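Binding domain (Hc) of Paraclostridial Mosquitocidal Protein 1 (Paraclostridium bifermentans, PDB 6HOX) targets host nerve cells as the receptor-binding part of a botulinum-like neurotoxin that specifically attacks Anopheles mosquitoes. Local coordinates at residues A[329-337]-A[366-374]. Sequence-based numbering, arbitrary orientation.
Sequences VRKNDVADV and RNGDLKLIQ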
loop_
_atom_site.group_PDB
_atom_site.type_symbol
_atom_site.label_atom_id
_atom_site.label_comp_id
_atom_site.label_asym_id
_atom_site.label_seq_id
_atom_site.Cartn_x
_atom_site.Cartn_y
_atom_site.Cartn_z
ATOM N N VAL A 329 -4.255 9.618 -12.838
ATOM C CA VAL A 329 -4.410 10.910 -12.213
ATOM C C VAL A 329 -3.039 11.347 -11.726
ATOM O O VAL A 329 -2.364 10.600 -11.047
ATOM C CB VAL A 329 -5.418 10.886 -11.052
ATOM C CG1 VAL A 329 -5.673 12.289 -10.512
ATOM C CG2 VAL A 329 -6.710 10.216 -11.462
ATOM N N ARG A 330 -2.648 12.565 -12.107
ATOM C CA ARG A 330 -1.399 13.145 -11.679
ATOM C C ARG A 330 -1.654 14.363 -10.795
ATOM O O ARG A 330 -2.666 15.069 -10.915
ATOM C CB ARG A 330 -0.536 13.503 -12.891
ATOM C CG ARG A 330 -0.045 12.276 -13.653
ATOM C CD ARG A 330 0.701 12.646 -14.913
ATOM N NE ARG A 330 1.157 11.462 -15.641
ATOM C CZ ARG A 330 0.396 10.667 -16.385
ATOM N NH1 ARG A 330 -0.874 10.957 -16.622
ATOM N NH2 ARG A 330 0.911 9.552 -16.870
ATOM N N LYS A 331 -0.699 14.563 -9.891
ATOM C CA LYS A 331 -0.583 15.690 -9.007
ATOM C C LYS A 331 -0.830 16.987 -9.787
ATOM O O LYS A 331 -0.187 17.209 -10.787
ATOM C CB LYS A 331 0.840 15.649 -8.435
ATOM C CG LYS A 331 1.161 16.696 -7.398
ATOM C CD LYS A 331 2.645 16.875 -7.154
ATOM C CE LYS A 331 3.366 15.612 -6.759
ATOM N NZ LYS A 331 4.740 15.922 -6.299
ATOM N N ASN A 332 -1.804 17.780 -9.323
ATOM C CA ASN A 332 -2.209 19.088 -9.831
ATOM C C ASN A 332 -3.185 19.011 -11.009
ATOM O O ASN A 332 -3.509 20.048 -11.589
ATOM C CB ASN A 332 -1.039 19.998 -10.198
ATOM C CG ASN A 332 -0.115 20.270 -9.033
ATOM O OD1 ASN A 332 1.089 20.415 -9.233
ATOM N ND2 ASN A 332 -0.659 20.334 -7.824
ATOM N N ASP A 333 -3.722 17.831 -11.313
ATOM C CA ASP A 333 -4.743 17.712 -12.362
ATOM C C ASP A 333 -6.042 18.354 -11.874
ATOM O O ASP A 333 -6.394 18.205 -10.713
ATOM C CB ASP A 333 -5.042 16.258 -12.723
ATOM C CG ASP A 333 -3.997 15.603 -13.612
ATOM O OD1 ASP A 333 -3.065 16.315 -14.058
ATOM O OD2 ASP A 333 -4.141 14.379 -13.864
ATOM N N VAL A 334 -6.736 19.048 -12.787
ATOM C CA VAL A 334 -8.046 19.574 -12.527
ATOM C C VAL A 334 -9.053 18.502 -12.939
ATOM O O VAL A 334 -8.989 17.954 -14.036
ATOM C CB VAL A 334 -8.301 20.914 -13.246
ATOM C CG1 VAL A 334 -9.771 21.320 -13.171
ATOM C CG2 VAL A 334 -7.432 22.011 -12.653
ATOM N N ALA A 335 -9.952 18.168 -12.022
ATOM C CA ALA A 335 -10.824 17.029 -12.229
ATOM C C ALA A 335 -12.079 17.189 -11.366
ATOM O O ALA A 335 -12.089 17.922 -10.380
ATOM C CB ALA A 335 -10.066 15.754 -11.918
ATOM N N ASP A 336 -13.152 16.523 -11.777
ATOM C CA ASP A 336 -14.365 16.520 -11.012
ATOM C C ASP A 336 -14.520 15.163 -10.352
ATOM O O ASP A 336 -14.037 14.159 -10.860
ATOM C CB ASP A 336 -15.559 16.892 -11.884
ATOM C CG ASP A 336 -15.519 18.369 -12.232
ATOM O OD1 ASP A 336 -15.344 19.213 -11.293
ATOM O OD2 ASP A 336 -15.614 18.665 -13.419
ATOM N N VAL A 337 -15.184 15.179 -9.201
ATOM C CA VAL A 337 -15.599 13.968 -8.516
ATOM C C VAL A 337 -17.099 13.787 -8.756
ATOM O O VAL A 337 -17.923 14.542 -8.206
ATOM C CB VAL A 337 -15.258 14.041 -7.020
ATOM C CG1 VAL A 337 -15.651 12.770 -6.295
ATOM C CG2 VAL A 337 -13.781 14.366 -6.805
ATOM N N ARG A 366 -21.268 22.733 -12.378
ATOM C CA ARG A 366 -19.876 22.989 -12.013
ATOM C C ARG A 366 -19.731 24.448 -11.569
ATOM O O ARG A 366 -20.080 25.361 -12.315
ATOM C CB ARG A 366 -18.995 22.686 -13.230
ATOM C CG ARG A 366 -17.522 22.455 -12.938
ATOM C CD ARG A 366 -16.873 21.709 -14.089
ATOM N NE ARG A 366 -15.470 21.444 -13.817
ATOM C CZ ARG A 366 -14.477 22.321 -13.970
ATOM N NH1 ARG A 366 -14.700 23.512 -14.510
ATOM N NH2 ARG A 366 -13.255 22.001 -13.576
ATOM N N ASN A 367 -19.238 24.645 -10.344
ATOM C CA ASN A 367 -19.092 25.947 -9.721
ATOM C C ASN A 367 -17.707 26.041 -9.061
ATOM O O ASN A 367 -17.562 25.810 -7.864
ATOM C CB ASN A 367 -20.190 26.205 -8.687
ATOM C CG ASN A 367 -20.049 27.562 -8.040
ATOM O OD1 ASN A 367 -19.444 28.454 -8.623
ATOM N ND2 ASN A 367 -20.601 27.737 -6.854
ATOM N N GLY A 368 -16.707 26.409 -9.863
ATOM C CA GLY A 368 -15.323 26.442 -9.448
ATOM C C GLY A 368 -14.591 25.226 -9.979
ATOM O O GLY A 368 -15.147 24.490 -10.796
ATOM N N ASP A 369 -13.344 25.037 -9.522
ATOM C CA ASP A 369 -12.492 23.948 -9.973
ATOM C C ASP A 369 -11.997 23.175 -8.749
ATOM O O ASP A 369 -11.805 23.751 -7.692
ATOM C CB ASP A 369 -11.318 24.465 -10.808
ATOM C CG ASP A 369 -11.761 25.221 -12.050
ATOM O OD1 ASP A 369 -12.030 26.428 -11.937
ATOM O OD2 ASP A 369 -11.878 24.584 -13.109
ATOM N N LEU A 370 -11.873 21.857 -8.928
ATOM C CA LEU A 370 -11.214 20.945 -8.017
ATOM C C LEU A 370 -9.877 20.564 -8.639
ATOM O O LEU A 370 -9.809 20.272 -9.830
ATOM C CB LEU A 370 -12.060 19.687 -7.812
ATOM C CG LEU A 370 -12.988 19.696 -6.609
ATOM C CD1 LEU A 370 -13.854 20.934 -6.635
ATOM C CD2 LEU A 370 -13.827 18.423 -6.566
ATOM N N LYS A 371 -8.845 20.544 -7.794
ATOM C CA LYS A 371 -7.530 20.082 -8.152
ATOM C C LYS A 371 -7.106 19.015 -7.135
ATOM O O LYS A 371 -7.201 19.230 -5.935
ATOM C CB LYS A 371 -6.572 21.274 -8.174
ATOM C CG LYS A 371 -5.260 21.030 -8.901
ATOM C CD LYS A 371 -4.374 22.252 -8.943
ATOM C CE LYS A 371 -4.787 23.218 -10.036
ATOM N NZ LYS A 371 -3.611 23.678 -10.812
ATOM N N LEU A 372 -6.677 17.853 -7.633
ATOM C CA LEU A 372 -6.110 16.832 -6.782
ATOM C C LEU A 372 -4.601 17.077 -6.696
ATOM O O LEU A 372 -3.893 17.108 -7.714
ATOM C CB LEU A 372 -6.450 15.438 -7.327
ATOM C CG LEU A 372 -7.819 14.888 -6.908
ATOM C CD1 LEU A 372 -8.948 15.709 -7.494
ATOM C CD2 LEU A 372 -7.993 13.429 -7.312
ATOM N N ILE A 373 -4.129 17.259 -5.465
ATOM C CA ILE A 373 -2.759 17.676 -5.188
ATOM C C ILE A 373 -2.137 16.731 -4.156
ATOM O O ILE A 373 -2.815 15.962 -3.472
ATOM C CB ILE A 373 -2.698 19.136 -4.688
ATOM C CG1 ILE A 373 -3.386 19.276 -3.331
ATOM C CG2 ILE A 373 -3.268 20.077 -5.742
ATOM C CD1 ILE A 373 -3.441 20.676 -2.793
ATOM N N GLN A 374 -0.821 16.829 -4.056
ATOM C CA GLN A 374 -0.061 16.133 -3.062
ATOM C C GLN A 374 0.881 17.143 -2.428
ATOM O O GLN A 374 1.866 17.502 -3.028
ATOM C CB GLN A 374 0.692 14.948 -3.665
ATOM C CG GLN A 374 1.509 14.180 -2.637
ATOM C CD GLN A 374 0.658 13.734 -1.483
ATOM O OE1 GLN A 374 0.564 14.418 -0.461
ATOM N NE2 GLN A 374 0.005 12.593 -1.652
HETATM O O HOH W 1 4.471 16.002 -3.717
HETATM O O HOH W 2 -12.777 20.572 -11.252
#
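V334 and K371 face each other as an antiparallel non-hydrogen-bonded pair, joining the broken strand 333-339 to strand 369-373 in the C-terminal, beta-trefoil part of the receptor-binding domain. Around this pair, L372 N donates to D333 O nearly along the carbonyl direction, and A335 N reaches L370 O at 3.0 Å. The CA-H groups of V334 and K371 also lean on L370 O and D333 O. A type II turn from R330 to D333 leads into the strand, and within it N332 N bonds L372 O in the carbonyl plane at 2.7 Å. D333 N to R330 O closes the turn, and R330 N adds a bond to D333 OD2, which it meets from above the carboxylate plane; Y259 OH bonds the same oxygen.

L372 passes CD2 to V329 CG1, while L370 sets CD2 against V337 CG2, the two side chains crossing at about a right angle; strand 316-320 packs on L372 and V337. On the face opposite D333 and L372, K371 lies beside V334: with CG anti to the backbone N (chi1 -164°), it lays CG against N332 O, and the bends at chi3 and chi4 follow farther out, where CE meets V334 CG2. V334 CG1 lies at the edge of the R366 guanidinium, 3.6 Å from NH2.

That arginine spans two carboxylates. Its NH2 binds D369 OD2 at 3.0 Å, from above the carboxylate plane, and G368 O lies over one guanidinium face. A water accepts from R366 NH2 and L370 N, with A335 O and D336 OD1 each 2.9 Å from its oxygen, so it links both backbones where the pairing ends. On the adjoining edge of the guanidinium, R366 NE donates at 2.8 Å to the syn lone pair of D336 OD2, a hydrogen bond that is part of a salt bridge, the two flat groups turned 72° apart.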